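Local coordinates for protein methylaspartate ammonia-lyase (Citrobacter amalonaticus, PDB 1KKR) that catalyses the reversible, magnesium-dependent anti elimination of ammonia from (2S,3S)-3-methylaspartate to give mesaconate, a step of glutamate degradation, at residues A70-S75 against G358-E363; I167-Q172 against M383-G388; D190-A195 against P229-T234; A306-N311 against Q329-D334. All blocks are in the same frame, centred on the assembly; numbering follows the deposited sequence.

Interaction 1 (A70-S75 against G358-E363). With 2AS ((2S,3S)-3-methyl-aspartic acid), chain E.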
loop_
_atom_site.group_PDB
_atom_site.type_symbol
_atom_site.label_atom_id
_atom_site.label_comp_id
_atom_site.label_asym_id
_atom_site.label_seq_id
_atom_site.Cartn_x
_atom_site.Cartn_y
_atom_site.Cartn_z
ATOM N N ALA A 70 13.374 -6.230 -5.680
ATOM C CA ALA A 70 12.589 -5.285 -6.497
ATOM C C ALA A 70 13.462 -4.291 -7.288
ATOM O O ALA A 70 14.580 -3.968 -6.863
ATOM C CB ALA A 70 11.600 -4.521 -5.624
ATOM N N ALA A 71 12.944 -3.815 -8.426
ATOM C CA ALA A 71 13.628 -2.817 -9.283
ATOM C C ALA A 71 12.784 -1.567 -9.555
ATOM O O ALA A 71 11.576 -1.556 -9.393
ATOM C CB ALA A 71 14.104 -3.435 -10.596
ATOM N N VAL A 72 13.459 -0.474 -9.853
ATOM C CA VAL A 72 12.786 0.761 -10.228
ATOM C C VAL A 72 11.816 0.581 -11.401
ATOM O O VAL A 72 11.912 -0.356 -12.228
ATOM C CB VAL A 72 13.805 1.837 -10.614
ATOM C CG1 VAL A 72 14.659 2.179 -9.442
ATOM C CG2 VAL A 72 14.730 1.337 -11.697
ATOM N N GLN A 73 10.880 1.517 -11.444
ATOM C CA GLN A 73 9.881 1.580 -12.470
ATOM C C GLN A 73 10.516 1.458 -13.841
ATOM O O GLN A 73 10.114 0.617 -14.664
ATOM C CB GLN A 73 9.045 2.856 -12.267
ATOM C CG GLN A 73 8.121 3.241 -13.369
ATOM C CD GLN A 73 7.417 4.536 -13.073
ATOM O OE1 GLN A 73 7.806 5.246 -12.132
ATOM N NE2 GLN A 73 6.398 4.873 -13.879
ATOM N N TYR A 74 11.551 2.227 -14.092
ATOM C CA TYR A 74 12.202 2.122 -15.388
ATOM C C TYR A 74 13.329 1.034 -15.361
ATOM O O TYR A 74 14.481 1.308 -15.546
ATOM C CB TYR A 74 12.680 3.507 -15.761
ATOM C CG TYR A 74 11.533 4.496 -15.862
ATOM C CD1 TYR A 74 10.463 4.267 -16.725
ATOM C CD2 TYR A 74 11.526 5.649 -15.105
ATOM C CE1 TYR A 74 9.408 5.149 -16.820
ATOM C CE2 TYR A 74 10.472 6.529 -15.183
ATOM C CZ TYR A 74 9.418 6.275 -16.051
ATOM O OH TYR A 74 8.380 7.159 -16.162
ATOM N N SER A 75 12.960 -0.213 -15.129
ATOM C CA SER A 75 13.928 -1.297 -14.934
ATOM C C SER A 75 14.548 -1.489 -16.326
ATOM O O SER A 75 13.819 -1.653 -17.282
ATOM C CB SER A 75 13.182 -2.528 -14.363
ATOM O OG SER A 75 13.675 -3.806 -14.743
ATOM N N GLY A 358 15.469 7.960 -1.213
ATOM C CA GLY A 358 14.255 7.910 -2.039
ATOM C C GLY A 358 13.946 6.437 -2.341
ATOM O O GLY A 358 13.872 5.599 -1.436
ATOM N N GLY A 359 13.830 6.110 -3.621
ATOM C CA GLY A 359 13.343 4.802 -4.016
ATOM C C GLY A 359 12.380 4.882 -5.175
ATOM O O GLY A 359 12.502 5.745 -6.054
ATOM N N THR A 360 11.431 3.947 -5.199
ATOM C CA THR A 360 10.480 3.854 -6.324
ATOM C C THR A 360 9.081 3.455 -5.920
ATOM O O THR A 360 8.878 2.736 -4.944
ATOM C CB THR A 360 10.996 2.870 -7.412
ATOM O OG1 THR A 360 10.087 2.832 -8.519
ATOM C CG2 THR A 360 11.074 1.421 -6.894
ATOM N N CYS A 361 8.111 3.939 -6.686
ATOM C CA CYS A 361 6.752 3.498 -6.510
ATOM C C CYS A 361 6.683 2.022 -6.799
ATOM O O CYS A 361 5.758 1.376 -6.387
ATOM C CB CYS A 361 5.795 4.206 -7.489
ATOM S SG CYS A 361 6.237 4.045 -9.256
ATOM N N ASN A 362 7.678 1.484 -7.489
ATOM C CA ASN A 362 7.621 0.109 -7.967
ATOM C C ASN A 362 8.270 -0.915 -7.064
ATOM O O ASN A 362 8.593 -2.017 -7.545
ATOM C CB ASN A 362 8.283 -0.006 -9.352
ATOM C CG ASN A 362 7.965 -1.333 -10.061
ATOM O OD1 ASN A 362 6.813 -1.834 -10.016
ATOM N ND2 ASN A 362 8.991 -1.905 -10.742
ATOM N N GLU A 363 8.470 -0.587 -5.782
ATOM C CA GLU A 363 9.019 -1.565 -4.830
ATOM C C GLU A 363 7.887 -2.117 -3.936
ATOM O O GLU A 363 6.730 -2.191 -4.412
ATOM C CB GLU A 363 10.265 -1.099 -4.102
ATOM C CG GLU A 363 10.163 0.152 -3.259
ATOM C CD GLU A 363 11.552 0.600 -2.774
ATOM O OE1 GLU A 363 12.048 1.635 -3.260
ATOM O OE2 GLU A 363 12.143 -0.184 -1.994
HETATM C C 2AS E . 9.660 6.411 -8.962
HETATM O O 2AS E . 8.661 6.108 -8.305
HETATM C CA 2AS E . 9.938 7.863 -9.404
HETATM N N 2AS E . 8.722 8.696 -9.497
HETATM C CB 2AS E . 11.072 8.478 -8.525
HETATM C CG 2AS E . 11.523 9.823 -9.053
HETATM O OD1 2AS E . 12.597 10.334 -8.740
HETATM C C4 2AS E . 10.784 8.671 -7.037
HETATM O OD2 2AS E . 10.796 10.382 -9.854
HETATM O OXT 2AS E . 10.458 5.517 -9.259
#
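Thr360 meets the 70-75 loop and the bound 3-methylaspartate with the same side chain. Thr360 CB lies 3.9 Å from Val72 CA on one hand and close to the ligand carboxylate on the other. From there the branches part: CG2 packs on Val72 CA and the carbonyl oxygen of Ala71, whereas Thr360 OG1, anti to its own backbone N (chi1 -178°), gives a hydrogen bond of 2.8 Å to ligand OXT. Thr360 OG1 also accepts a weak bond from Gln73 N at 3.3 Å. A type I turn, 360-363, begins at this residue. The second ligand oxygen, O, is held by Cys361 N at 2.8 Å in a nearly straight bond (165°), so one carboxylate is gripped by two consecutive residues of the loop. Asn362 ND2 reaches back to Ala71 O at 2.9 Å from above the carbonyl plane, a bent bond, while its OD1 goes to Ser13. Gln73 runs out extended, placing OE1 3.5 Å from Cys361 SG, and its NE2 turns to Asp18. Farther back, Ala70 CB rests on Glu363 CB. The contact thus joins the loop after strand 64-69 of the enolase-type N-terminal domain to the loop between strand 354-357 and helix 365-378 of the barrel, with strand 3-18 lying against both loops through Phe15 and Phe17.

Interaction 2 (I167-Q172 against M383-G388). With 2AS ((2S,3S)-3-methyl-aspartic acid), chain E.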
loop_
_atom_site.group_PDB
_atom_site.type_symbol
_atom_site.label_atom_id
_atom_site.label_comp_id
_atom_site.label_asym_id
_atom_site.label_seq_id
_atom_site.Cartn_x
_atom_site.Cartn_y
_atom_site.Cartn_z
ATOM N N ILE A 167 12.068 10.933 10.585
ATOM C CA ILE A 167 12.718 11.419 9.385
ATOM C C ILE A 167 11.651 12.152 8.599
ATOM O O ILE A 167 10.543 11.668 8.482
ATOM C CB ILE A 167 13.241 10.188 8.538
ATOM C CG1 ILE A 167 14.194 9.362 9.372
ATOM C CG2 ILE A 167 13.866 10.643 7.236
ATOM C CD1 ILE A 167 15.513 10.082 9.697
ATOM N N PRO A 168 11.933 13.330 8.072
ATOM C CA PRO A 168 10.947 13.976 7.210
ATOM C C PRO A 168 10.581 13.100 6.009
ATOM O O PRO A 168 11.444 12.619 5.299
ATOM C CB PRO A 168 11.662 15.238 6.734
ATOM C CG PRO A 168 12.788 15.499 7.776
ATOM C CD PRO A 168 13.150 14.133 8.223
ATOM N N LEU A 169 9.288 12.983 5.768
ATOM C CA LEU A 169 8.741 12.162 4.694
ATOM C C LEU A 169 8.319 12.991 3.506
ATOM O O LEU A 169 7.867 14.119 3.641
ATOM C CB LEU A 169 7.560 11.340 5.162
ATOM C CG LEU A 169 7.804 10.582 6.462
ATOM C CD1 LEU A 169 6.624 9.758 6.761
ATOM C CD2 LEU A 169 9.081 9.704 6.401
ATOM N N PHE A 170 8.485 12.401 2.335
ATOM C CA PHE A 170 8.157 13.065 1.071
ATOM C C PHE A 170 7.171 12.271 0.219
ATOM O O PHE A 170 7.418 11.108 -0.118
ATOM C CB PHE A 170 9.479 13.313 0.336
ATOM C CG PHE A 170 9.358 13.753 -1.127
ATOM C CD1 PHE A 170 8.468 14.722 -1.535
ATOM C CD2 PHE A 170 10.241 13.245 -2.080
ATOM C CE1 PHE A 170 8.444 15.158 -2.865
ATOM C CE2 PHE A 170 10.183 13.649 -3.396
ATOM C CZ PHE A 170 9.275 14.613 -3.795
ATOM N N GLY A 171 6.046 12.901 -0.131
ATOM C CA GLY A 171 4.983 12.257 -0.892
ATOM C C GLY A 171 5.049 12.565 -2.372
ATOM O O GLY A 171 5.370 13.684 -2.782
ATOM N N GLN A 172 4.773 11.543 -3.192
ATOM C CA GLN A 172 4.886 11.722 -4.627
ATOM C C GLN A 172 3.533 11.502 -5.198
ATOM O O GLN A 172 2.840 10.577 -4.826
ATOM C CB GLN A 172 5.945 10.813 -5.244
ATOM C CG GLN A 172 5.640 9.280 -5.391
ATOM C CD GLN A 172 6.657 8.642 -6.333
ATOM O OE1 GLN A 172 7.036 9.258 -7.363
ATOM N NE2 GLN A 172 7.145 7.454 -5.974
HETATM N N MSE A 383 13.063 11.147 3.317
HETATM C CA MSE A 383 12.723 9.767 2.887
HETATM C C MSE A 383 11.426 9.809 2.063
HETATM O O MSE A 383 10.400 10.386 2.452
HETATM C CB MSE A 383 12.546 8.825 4.095
HETATM C CG MSE A 383 12.174 7.373 3.749
HETATM SE SE MSE A 383 12.353 6.249 5.222
HETATM C CE MSE A 383 13.178 5.734 4.794
ATOM N N LEU A 384 11.490 9.145 0.914
ATOM C CA LEU A 384 10.326 8.907 0.051
ATOM C C LEU A 384 9.316 8.028 0.701
ATOM O O LEU A 384 9.613 6.948 1.176
ATOM C CB LEU A 384 10.779 8.305 -1.262
ATOM C CG LEU A 384 9.668 7.983 -2.274
ATOM C CD1 LEU A 384 9.090 9.319 -2.709
ATOM C CD2 LEU A 384 10.236 7.226 -3.482
ATOM N N ILE A 385 8.086 8.495 0.644
ATOM C CA ILE A 385 6.956 7.674 0.970
ATOM C C ILE A 385 6.766 6.680 -0.195
ATOM O O ILE A 385 6.579 7.057 -1.366
ATOM C CB ILE A 385 5.723 8.564 1.215
ATOM C CG1 ILE A 385 5.978 9.348 2.473
ATOM C CG2 ILE A 385 4.466 7.787 1.435
ATOM C CD1 ILE A 385 5.100 10.573 2.650
ATOM N N LYS A 386 6.726 5.394 0.133
ATOM C CA LYS A 386 6.635 4.381 -0.901
ATOM C C LYS A 386 6.228 3.060 -0.319
ATOM O O LYS A 386 6.183 2.890 0.908
ATOM C CB LYS A 386 8.038 4.230 -1.512
ATOM C CG LYS A 386 9.076 3.683 -0.471
ATOM C CD LYS A 386 10.527 3.708 -0.955
ATOM C CE LYS A 386 11.485 2.851 -0.100
ATOM N NZ LYS A 386 12.839 2.794 -0.790
ATOM N N PRO A 387 5.903 2.090 -1.164
ATOM C CA PRO A 387 5.849 2.176 -2.613
ATOM C C PRO A 387 4.450 2.621 -3.039
ATOM O O PRO A 387 3.684 3.047 -2.185
ATOM C CB PRO A 387 6.053 0.706 -3.014
ATOM C CG PRO A 387 5.306 -0.056 -1.947
ATOM C CD PRO A 387 5.453 0.779 -0.708
ATOM N N GLY A 388 4.148 2.510 -4.336
ATOM C CA GLY A 388 2.820 2.746 -4.898
ATOM C C GLY A 388 2.612 4.178 -5.377
ATOM O O GLY A 388 3.354 5.078 -5.045
HETATM C C 2AS E . 9.660 6.411 -8.962
HETATM O O 2AS E . 8.661 6.108 -8.305
HETATM C CA 2AS E . 9.938 7.863 -9.404
HETATM N N 2AS E . 8.722 8.696 -9.497
HETATM C CB 2AS E . 11.072 8.478 -8.525
HETATM C CG 2AS E . 11.523 9.823 -9.053
HETATM O OD1 2AS E . 12.597 10.334 -8.740
HETATM C C4 2AS E . 10.784 8.671 -7.037
HETATM O OD2 2AS E . 10.796 10.382 -9.854
HETATM O OXT 2AS E . 10.458 5.517 -9.259
HETATM O O HOH W 1 6.081 5.774 -3.865
HETATM O O HOH W 2 2.684 7.675 -3.952
HETATM O O HOH W 3 4.404 8.946 -1.963
#
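Phe170 and Leu384 face each other in a parallel beta bridge between neighbouring strands of the TIM-type barrel, the first, 169-170, closing the ring beside the last, 382-384. Three backbone hydrogen bonds zip the tight end: Met383 N to Pro168 O, Phe170 N to Met383 O, and Ile385 N to Phe170 O (172°). Leu169 and Met383, a selenomethionine here, share one face. Ile385 CD1 closes on Leu169 CB at 3.6 Å, because CG1 is anti to the carbonyl carbon (chi1 -68°) and carries the methyl across to the neighbouring strand. On the other face Leu384 CD1 sits 4.1 Å from Phe170 CD2, and the Phe170 ring stacks on His236.

Past Gly171 the direct backbone pairing gives way to water. One water bridges Gln172 N and Ile385 O, a second Gln172 O and Gly388 O, and a third accepts a hydrogen bond from Gln172 NE2 and donates to Ile385 O and Gly388 O. The amide of Gln172, water-bound at NE2, also meets the substrate: Gln172 OE1 accepts from ligand N at 2.8 Å, and NE2 gives to ligand O at 3.1 Å. Leu384 CD2 meets the ligand methyl C4 at 3.9 Å.

Interaction 3 (D190-A195 against P229-T234). With 2AS ((2S,3S)-3-methyl-aspartic acid), chain E.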
loop_
_atom_site.group_PDB
_atom_site.type_symbol
_atom_site.label_atom_id
_atom_site.label_comp_id
_atom_site.label_asym_id
_atom_site.label_seq_id
_atom_site.Cartn_x
_atom_site.Cartn_y
_atom_site.Cartn_z
ATOM N N ASP A 190 5.202 16.095 5.408
ATOM C CA ASP A 190 6.274 17.024 5.688
ATOM C C ASP A 190 6.833 17.694 4.410
ATOM O O ASP A 190 7.165 18.876 4.383
ATOM C CB ASP A 190 7.419 16.213 6.265
ATOM C CG ASP A 190 7.062 15.445 7.528
ATOM O OD1 ASP A 190 6.466 16.074 8.439
ATOM O OD2 ASP A 190 7.410 14.230 7.693
ATOM N N VAL A 191 6.938 16.880 3.352
ATOM C CA VAL A 191 7.512 17.281 2.067
ATOM C C VAL A 191 6.611 16.783 0.926
ATOM O O VAL A 191 6.133 15.623 0.904
ATOM C CB VAL A 191 8.978 16.760 1.891
ATOM C CG1 VAL A 191 9.678 17.403 0.665
ATOM C CG2 VAL A 191 9.791 17.021 3.149
ATOM N N LEU A 192 6.408 17.644 -0.057
ATOM C CA LEU A 192 5.506 17.336 -1.152
ATOM C C LEU A 192 5.700 18.246 -2.349
ATOM O O LEU A 192 6.309 19.296 -2.212
ATOM C CB LEU A 192 4.060 17.430 -0.650
ATOM C CG LEU A 192 3.520 18.856 -0.518
ATOM C CD1 LEU A 192 2.055 18.816 -0.484
ATOM C CD2 LEU A 192 4.045 19.569 0.676
ATOM N N PRO A 193 5.164 17.891 -3.517
ATOM C CA PRO A 193 4.506 16.624 -3.792
ATOM C C PRO A 193 5.038 15.849 -5.021
ATOM O O PRO A 193 4.297 15.079 -5.618
ATOM C CB PRO A 193 3.136 17.141 -4.159
ATOM C CG PRO A 193 3.471 18.282 -5.016
ATOM C CD PRO A 193 4.819 18.864 -4.565
ATOM N N HIS A 194 6.280 16.096 -5.405
ATOM C CA HIS A 194 6.912 15.530 -6.603
ATOM C C HIS A 194 6.367 16.131 -7.891
ATOM O O HIS A 194 7.112 16.746 -8.644
ATOM C CB HIS A 194 6.792 14.021 -6.657
ATOM C CG HIS A 194 7.713 13.408 -7.665
ATOM N ND1 HIS A 194 7.408 13.351 -9.012
ATOM C CD2 HIS A 194 8.952 12.869 -7.532
ATOM C CE1 HIS A 194 8.409 12.768 -9.656
ATOM N NE2 HIS A 194 9.358 12.467 -8.783
ATOM N N ALA A 195 5.069 15.940 -8.108
ATOM C CA ALA A 195 4.287 16.509 -9.217
ATOM C C ALA A 195 4.540 15.965 -10.603
ATOM O O ALA A 195 3.814 16.341 -11.522
ATOM C CB ALA A 195 4.293 18.068 -9.226
ATOM N N PRO A 229 -1.290 27.408 10.825
ATOM C CA PRO A 229 -0.055 27.935 10.219
ATOM C C PRO A 229 1.152 27.255 10.765
ATOM O O PRO A 229 2.304 27.561 10.431
ATOM C CB PRO A 229 -0.013 29.389 10.696
ATOM C CG PRO A 229 -1.360 29.641 11.306
ATOM C CD PRO A 229 -1.853 28.338 11.815
ATOM N N ARG A 230 0.888 26.373 11.698
ATOM C CA ARG A 230 1.952 25.549 12.184
ATOM C C ARG A 230 2.340 24.545 11.028
ATOM O O ARG A 230 3.480 24.101 10.948
ATOM C CB ARG A 230 1.512 24.841 13.451
ATOM N N TYR A 231 1.409 24.187 10.135
ATOM C CA TYR A 231 1.773 23.332 8.969
ATOM C C TYR A 231 2.571 24.144 7.907
ATOM O O TYR A 231 2.016 24.972 7.173
ATOM C CB TYR A 231 0.536 22.733 8.312
ATOM C CG TYR A 231 0.852 21.743 7.215
ATOM C CD1 TYR A 231 1.723 20.665 7.436
ATOM C CD2 TYR A 231 0.278 21.879 5.957
ATOM C CE1 TYR A 231 2.001 19.743 6.410
ATOM C CE2 TYR A 231 0.539 20.979 4.939
ATOM C CZ TYR A 231 1.400 19.916 5.164
ATOM O OH TYR A 231 1.607 19.067 4.124
ATOM N N HIS A 232 3.862 23.881 7.817
ATOM C CA HIS A 232 4.773 24.674 7.002
ATOM C C HIS A 232 5.701 23.683 6.326
ATOM O O HIS A 232 6.867 23.564 6.662
ATOM C CB HIS A 232 5.613 25.586 7.887
ATOM C CG HIS A 232 6.457 26.566 7.140
ATOM N ND1 HIS A 232 7.834 26.496 7.124
ATOM C CD2 HIS A 232 6.131 27.686 6.452
ATOM C CE1 HIS A 232 8.316 27.500 6.415
ATOM N NE2 HIS A 232 7.303 28.240 5.999
ATOM N N PRO A 233 5.166 22.942 5.379
ATOM C CA PRO A 233 5.967 21.970 4.669
ATOM C C PRO A 233 6.834 22.536 3.586
ATOM O O PRO A 233 6.753 23.706 3.158
ATOM C CB PRO A 233 4.918 21.119 3.985
ATOM C CG PRO A 233 3.796 22.038 3.707
ATOM C CD PRO A 233 3.778 22.959 4.893
ATOM N N THR A 234 7.709 21.646 3.155
ATOM C CA THR A 234 8.630 21.944 2.073
ATOM C C THR A 234 8.079 21.458 0.762
ATOM O O THR A 234 7.435 20.384 0.696
ATOM C CB THR A 234 9.959 21.256 2.333
ATOM O OG1 THR A 234 10.662 21.949 3.359
ATOM C CG2 THR A 234 10.902 21.322 1.133
HETATM C C 2AS E . 9.660 6.411 -8.962
HETATM O O 2AS E . 8.661 6.108 -8.305
HETATM C CA 2AS E . 9.938 7.863 -9.404
HETATM N N 2AS E . 8.722 8.696 -9.497
HETATM C CB 2AS E . 11.072 8.478 -8.525
HETATM C CG 2AS E . 11.523 9.823 -9.053
HETATM O OD1 2AS E . 12.597 10.334 -8.740
HETATM C C4 2AS E . 10.784 8.671 -7.037
HETATM O OD2 2AS E . 10.796 10.382 -9.854
HETATM O OXT 2AS E . 10.458 5.517 -9.259
#
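Val191 and Thr234 form a parallel beta bridge, their CA atoms 4.8 Å apart. Two backbone hydrogen bonds flank it, Thr234 N to Asp190 O at 3.1 Å and Leu192 N to Thr234 O at 3.0 Å. A CA-H...O contact joins Val191 CA to Thr234 O. The side chains of Val191 and Thr234 lie side by side on one face, CG1 against CG2 at 4.1 Å. Leu192 instead brings CD2 over Pro233 CB at 3.8 Å, and Pro233 in turn lays CD over the centre of the Tyr231 ring, whose hydroxyl is bound to Val189 O. Here the second strand of the TIM-type barrel, 191-194, meets the start of the third, 234-238, after the crossover through helix 209-225. These two segments meet at the N-terminal ends of the strands, where exposed Asp190 ties its OD2 to Leu169 N; farther on, His194 pairs with His236 and Asp238. Beyond the cis peptide bond before Pro193, His194 CG stands anti to the backbone N (chi1 -165°), which carries the ring edge toward the ligand: His194 NE2 donates to ligand OD2 at 2.7 Å in a bent bond (137°), as befits the assigned transition-state stabilizer, and makes a weak one to Asp238 OD2.

Interaction 4 (A306-N311 against Q329-D334). With MG (magnesium ion), chain C; 2AS ((2S,3S)-3-methyl-aspartic acid), chain E.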
loop_
_atom_site.group_PDB
_atom_site.type_symbol
_atom_site.label_atom_id
_atom_site.label_comp_id
_atom_site.label_asym_id
_atom_site.label_seq_id
_atom_site.Cartn_x
_atom_site.Cartn_y
_atom_site.Cartn_z
ATOM N N ALA A 306 19.993 16.212 -7.301
ATOM C CA ALA A 306 20.434 15.230 -8.296
ATOM C C ALA A 306 19.620 13.964 -8.219
ATOM O O ALA A 306 19.186 13.576 -7.141
ATOM C CB ALA A 306 21.879 14.898 -8.063
ATOM N N ASP A 307 19.393 13.302 -9.352
ATOM C CA ASP A 307 18.820 11.952 -9.310
ATOM C C ASP A 307 19.413 11.132 -10.442
ATOM O O ASP A 307 20.269 10.290 -10.210
ATOM C CB ASP A 307 17.289 12.049 -9.350
ATOM C CG ASP A 307 16.566 10.693 -9.473
ATOM O OD1 ASP A 307 17.142 9.615 -9.227
ATOM O OD2 ASP A 307 15.351 10.635 -9.771
ATOM N N GLU A 308 18.987 11.393 -11.679
ATOM C CA GLU A 308 19.516 10.652 -12.825
ATOM C C GLU A 308 21.024 10.776 -12.903
ATOM O O GLU A 308 21.542 11.867 -12.797
ATOM C CB GLU A 308 18.904 11.187 -14.100
ATOM C CG GLU A 308 17.419 10.802 -14.329
ATOM C CD GLU A 308 16.362 11.440 -13.412
ATOM O OE1 GLU A 308 15.231 10.856 -13.373
ATOM O OE2 GLU A 308 16.590 12.523 -12.793
ATOM N N TRP A 309 21.690 9.648 -13.136
ATOM C CA TRP A 309 23.153 9.536 -13.246
ATOM C C TRP A 309 23.834 9.415 -11.885
ATOM O O TRP A 309 25.052 9.166 -11.813
ATOM C CB TRP A 309 23.778 10.640 -14.090
ATOM C CG TRP A 309 23.174 10.597 -15.389
ATOM C CD1 TRP A 309 22.303 11.485 -15.893
ATOM C CD2 TRP A 309 23.291 9.543 -16.365
ATOM N NE1 TRP A 309 21.905 11.096 -17.145
ATOM C CE2 TRP A 309 22.475 9.894 -17.452
ATOM C CE3 TRP A 309 24.010 8.343 -16.433
ATOM C CZ2 TRP A 309 22.353 9.094 -18.603
ATOM C CZ3 TRP A 309 23.881 7.538 -17.579
ATOM C CH2 TRP A 309 23.064 7.920 -18.642
ATOM N N CYS A 310 23.028 9.495 -10.829
ATOM C CA CYS A 310 23.524 9.384 -9.467
ATOM C C CYS A 310 22.998 8.110 -8.854
ATOM O O CYS A 310 22.058 8.164 -8.076
ATOM C CB CYS A 310 23.062 10.582 -8.628
ATOM S SG CYS A 310 23.981 10.707 -7.043
ATOM N N ASN A 311 23.584 6.962 -9.202
ATOM C CA ASN A 311 22.930 5.685 -8.881
ATOM C C ASN A 311 23.513 4.859 -7.746
ATOM O O ASN A 311 22.781 4.381 -6.862
ATOM C CB ASN A 311 22.881 4.745 -10.123
ATOM C CG ASN A 311 22.248 5.388 -11.350
ATOM O OD1 ASN A 311 21.134 5.964 -11.318
ATOM N ND2 ASN A 311 22.965 5.302 -12.447
ATOM N N GLN A 329 19.414 12.230 -4.604
ATOM C CA GLN A 329 18.537 11.103 -4.328
ATOM C C GLN A 329 19.291 9.793 -4.337
ATOM O O GLN A 329 19.753 9.362 -5.375
ATOM C CB GLN A 329 17.315 10.985 -5.266
ATOM C CG GLN A 329 16.437 9.804 -4.828
ATOM C CD GLN A 329 15.193 9.453 -5.679
ATOM O OE1 GLN A 329 14.652 8.356 -5.511
ATOM N NE2 GLN A 329 14.717 10.364 -6.507
ATOM N N ILE A 330 19.283 9.118 -3.195
ATOM C CA ILE A 330 19.839 7.806 -3.029
ATOM C C ILE A 330 18.635 6.908 -3.372
ATOM O O ILE A 330 17.766 6.637 -2.540
ATOM C CB ILE A 330 20.278 7.628 -1.556
ATOM C CG1 ILE A 330 21.288 8.713 -1.163
ATOM C CG2 ILE A 330 20.830 6.237 -1.336
ATOM C CD1 ILE A 330 21.666 8.756 0.347
ATOM N N LYS A 331 18.582 6.444 -4.605
ATOM C CA LYS A 331 17.416 5.727 -5.074
ATOM C C LYS A 331 17.644 4.261 -4.682
ATOM O O LYS A 331 18.277 3.538 -5.416
ATOM C CB LYS A 331 17.240 5.979 -6.568
ATOM C CG LYS A 331 15.831 5.595 -7.065
ATOM C CD LYS A 331 15.592 5.994 -8.503
ATOM C CE LYS A 331 14.953 7.321 -8.619
ATOM N NZ LYS A 331 14.926 7.937 -9.984
ATOM N N THR A 332 17.162 3.884 -3.487
ATOM C CA THR A 332 17.556 2.655 -2.804
ATOM C C THR A 332 17.771 1.393 -3.660
ATOM O O THR A 332 18.763 0.728 -3.480
ATOM C CB THR A 332 16.705 2.369 -1.548
ATOM O OG1 THR A 332 15.315 2.321 -1.850
ATOM C CG2 THR A 332 16.830 3.560 -0.562
ATOM N N PRO A 333 16.862 1.010 -4.540
ATOM C CA PRO A 333 17.042 -0.263 -5.189
ATOM C C PRO A 333 18.251 -0.261 -6.108
ATOM O O PRO A 333 18.882 -1.307 -6.283
ATOM C CB PRO A 333 15.763 -0.439 -5.965
ATOM C CG PRO A 333 14.782 0.431 -5.304
ATOM C CD PRO A 333 15.613 1.657 -4.944
ATOM N N ASP A 334 18.646 0.905 -6.611
ATOM C CA ASP A 334 19.744 0.898 -7.567
ATOM C C ASP A 334 21.069 0.761 -6.831
ATOM O O ASP A 334 22.051 0.569 -7.460
ATOM C CB ASP A 334 19.815 2.153 -8.397
ATOM C CG ASP A 334 18.649 2.304 -9.301
ATOM O OD1 ASP A 334 18.240 1.317 -9.947
ATOM O OD2 ASP A 334 18.135 3.406 -9.451
HETATM MG MG MG C . 13.641 11.979 -9.766
HETATM C C 2AS E . 9.660 6.411 -8.962
HETATM O O 2AS E . 8.661 6.108 -8.305
HETATM C CA 2AS E . 9.938 7.863 -9.404
HETATM N N 2AS E . 8.722 8.696 -9.497
HETATM C CB 2AS E . 11.072 8.478 -8.525
HETATM C CG 2AS E . 11.523 9.823 -9.053
HETATM O OD1 2AS E . 12.597 10.334 -8.740
HETATM C C4 2AS E . 10.784 8.671 -7.037
HETATM O OD2 2AS E . 10.796 10.382 -9.854
HETATM O OXT 2AS E . 10.458 5.517 -9.259
HETATM O O HOH W 4 13.348 11.201 -11.718
HETATM O O HOH W 5 14.637 13.246 -11.184
HETATM O O HOH W 6 21.082 6.475 -6.019
HETATM O O HOH W 7 19.160 6.051 -9.364
#
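Asp307 and Lys331 meet in a salt bridge beside the magnesium ion, their side chains crossing at about a right angle. Lys331 NZ sits between both carboxylate oxygens, 2.9 Å from Asp307 OD1 and 2.7 Å from Asp307 OD2, using the syn lone pair of each. Asp307 OD2 also binds the metal at 2.2 Å. Ligand OD1, two waters, Asp238 and Glu273 complete the six-coordinate magnesium site. Gln329 NE2 supports the same substrate oxygen, donating to ligand OD1 at 3.1 Å (154°); its extended chain, anti at chi1 (-177°), carries the amide that far, and OE1 is held by Gly359 N. Both segments sit at the C-terminal ends of adjacent TIM-type barrel strands, 303-306 and 327-330, where enolase-superfamily enzymes place metal ligands and catalytic lysines. Lys331 is the proton acceptor, and the bend at chi3 (-93°) swings its tip toward Asp307. Behind this shell, Glu308 accepts from both metal-bound waters, through OE1 and OE2. A type II turn, 307-310, starts at the metal ligand Asp307, closed by Cys310 N to Asp307 O. The strands pair through Gln329 N to Ala306 O at 2.9 Å; farther out a water lies within hydrogen-bonding distance of Asn311 OD1 and Asp334 OD2, while Asn311 ND2 binds Gly78 O.

How the interactions relate
All four contacts reach the bound 3-methylaspartate. Interactions 1 and 2 hold the carboxylate with atoms C, O and OXT, and interaction 2 also receives the amino group; interactions 3 and 4 hold the carboxylate next to the methyl-bearing carbon, the latter through both magnesium and Gln329. Direct ties join neighbours: the salt bridge Glu363 OE1 to Lys386 NZ (2.8 Å) links interactions 1 and 2, Gly359 N to Gln329 OE1 (3.0 Å) links 1 and 4, and Gly171 N to Val191 O (2.9 Å) carries the barrel from 2 to 3. Interactions 3 and 4 do not touch, their nearest atoms about 6 Å apart; the ligand carboxylate lies between His194 and Lys331, with magnesium to one side.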